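Local coordinates for ZYRO0G01672p (Zygosaccharomyces rouxii, PDB 4U8T), which probably reads N6-methyladenosine marks in RNA through its YTH domain, the part of the protein held in this chain, at residues 117-122 / 170-175. Sequence-based numbering, arbitrary orientation.
Sequences IVVRDV and SFLDDD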
# COMPACT_ATOMS: atom_id res chain seq x y z
N ILE A 117 8.60 -2.61 -2.35
CA ILE A 117 9.37 -3.48 -1.45
C ILE A 117 9.03 -4.96 -1.60
O ILE A 117 9.90 -5.82 -1.61
CB ILE A 117 9.07 -3.16 0.02
CG1 ILE A 117 9.57 -1.81 0.44
CG2 ILE A 117 9.69 -4.17 0.93
CD1 ILE A 117 9.23 -1.64 1.86
N VAL A 118 7.74 -5.23 -1.62
CA VAL A 118 7.21 -6.57 -1.68
C VAL A 118 6.24 -6.67 -2.84
O VAL A 118 5.40 -5.82 -3.00
CB VAL A 118 6.46 -6.96 -0.40
CG1 VAL A 118 6.07 -8.40 -0.44
CG2 VAL A 118 7.31 -6.69 0.79
N VAL A 119 6.39 -7.70 -3.65
CA VAL A 119 5.37 -8.01 -4.63
C VAL A 119 5.02 -9.46 -4.42
O VAL A 119 5.78 -10.34 -4.78
CB VAL A 119 5.86 -7.78 -6.08
CG1 VAL A 119 4.82 -8.24 -7.07
CG2 VAL A 119 6.17 -6.34 -6.33
N ARG A 120 3.87 -9.72 -3.84
CA ARG A 120 3.48 -11.07 -3.53
C ARG A 120 2.04 -11.14 -3.08
O ARG A 120 1.59 -10.28 -2.37
CB ARG A 120 4.36 -11.66 -2.43
CG ARG A 120 3.62 -12.71 -1.65
CD ARG A 120 4.30 -13.22 -0.46
NE ARG A 120 3.60 -14.42 -0.05
CZ ARG A 120 4.07 -15.29 0.83
NH1 ARG A 120 3.36 -16.36 1.13
NH2 ARG A 120 5.25 -15.10 1.38
N ASP A 121 1.33 -12.18 -3.51
CA ASP A 121 -0.04 -12.38 -3.07
C ASP A 121 -0.11 -12.93 -1.66
O ASP A 121 0.62 -13.84 -1.31
CB ASP A 121 -0.77 -13.32 -4.01
CG ASP A 121 -1.09 -12.68 -5.32
OD1 ASP A 121 -0.62 -11.58 -5.58
OD2 ASP A 121 -1.83 -13.28 -6.11
N VAL A 122 -1.02 -12.39 -0.88
CA VAL A 122 -1.37 -12.90 0.43
C VAL A 122 -2.86 -12.97 0.49
O VAL A 122 -3.50 -11.98 0.28
CB VAL A 122 -0.86 -12.02 1.58
CG1 VAL A 122 -1.42 -12.51 2.90
CG2 VAL A 122 0.61 -12.01 1.61
N SER A 170 2.23 -13.84 -7.59
CA SER A 170 2.49 -12.43 -7.62
C SER A 170 1.97 -11.86 -8.93
O SER A 170 1.88 -12.57 -9.91
CB SER A 170 3.99 -12.16 -7.49
OG SER A 170 4.58 -12.05 -8.76
N PHE A 171 1.70 -10.57 -8.98
CA PHE A 171 1.16 -10.01 -10.18
C PHE A 171 2.29 -9.80 -11.19
O PHE A 171 2.06 -9.31 -12.27
CB PHE A 171 0.39 -8.72 -9.90
CG PHE A 171 1.21 -7.61 -9.31
CD1 PHE A 171 2.17 -6.96 -10.05
CD2 PHE A 171 0.93 -7.14 -8.04
CE1 PHE A 171 2.88 -5.94 -9.52
CE2 PHE A 171 1.64 -6.11 -7.52
CZ PHE A 171 2.60 -5.51 -8.25
N LEU A 172 3.50 -10.17 -10.81
CA LEU A 172 4.64 -10.11 -11.69
C LEU A 172 4.99 -11.45 -12.30
O LEU A 172 6.10 -11.65 -12.74
CB LEU A 172 5.85 -9.56 -10.95
CG LEU A 172 5.87 -8.07 -10.68
CD1 LEU A 172 7.10 -7.69 -9.92
CD2 LEU A 172 5.83 -7.34 -11.99
N ASP A 173 4.05 -12.38 -12.33
CA ASP A 173 4.35 -13.70 -12.84
C ASP A 173 4.11 -13.78 -14.34
O ASP A 173 4.96 -14.26 -15.07
CB ASP A 173 3.53 -14.74 -12.12
CG ASP A 173 3.84 -14.82 -10.66
OD1 ASP A 173 4.83 -14.20 -10.25
OD2 ASP A 173 3.15 -15.53 -9.94
N ASP A 174 2.98 -13.28 -14.82
CA ASP A 174 2.72 -13.31 -16.26
C ASP A 174 3.64 -12.36 -17.06
O ASP A 174 3.40 -12.11 -18.24
CB ASP A 174 1.24 -12.99 -16.55
CG ASP A 174 0.79 -11.67 -15.97
OD1 ASP A 174 1.62 -10.77 -15.77
OD2 ASP A 174 -0.42 -11.52 -15.74
N ASP A 175 4.67 -11.84 -16.41
CA ASP A 175 5.71 -11.09 -17.10
C ASP A 175 7.04 -11.85 -17.05
O ASP A 175 7.29 -12.72 -17.88
CB ASP A 175 5.89 -9.69 -16.49
CG ASP A 175 4.63 -8.85 -16.52
OD1 ASP A 175 3.71 -9.14 -17.31
OD2 ASP A 175 4.57 -7.85 -15.78
O HOH W 1 1.52 -9.90 -5.92
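Val119 meets Phe171 and Leu172 chiefly through CG1, with CG2 also touching Leu172 CD1. Its CG1, anti to the backbone N (chi1 175°), sits over the centre of the Phe171 ring in a CH-pi contact, 3.8 Å from CG1 to the ring centroid. Leu172 comes to the same methyl through CD1, 3.7 Å from Val119 CG1, and its side chain crosses the valine at about a right angle. Beyond them Phe171 rests on Leu36 and Leu172 on Phe43, so the valine joins strand 111-123 of the YTH domain's mixed sheet, through this C-terminal tail, to helix 36-45.

At Arg120 the CA atoms of the two segments come closest, with 4.4 Å between its CA and the CA of Ser170. Ser170 opens a type I turn ending at Asp173, and its side chain makes an ST turn: OG accepts from Leu172 N at 3.0 Å and donates to Asp173 OD1 at 2.6 Å, meeting that carboxylate from above its plane. An alanine here would probably leave Leu172 N and Asp173 OD1 without their shared partner, and the carboxylate with the weak bond from Ser170 N to its OD2.

Asp121 reaches the tail through water: OD1 accepts from a water at 2.7 Å, and the same water accepts from Phe171 N at 3.1 Å. The other oxygen, OD2, is held in a salt bridge to Arg82 on the neighbouring strand 82-94.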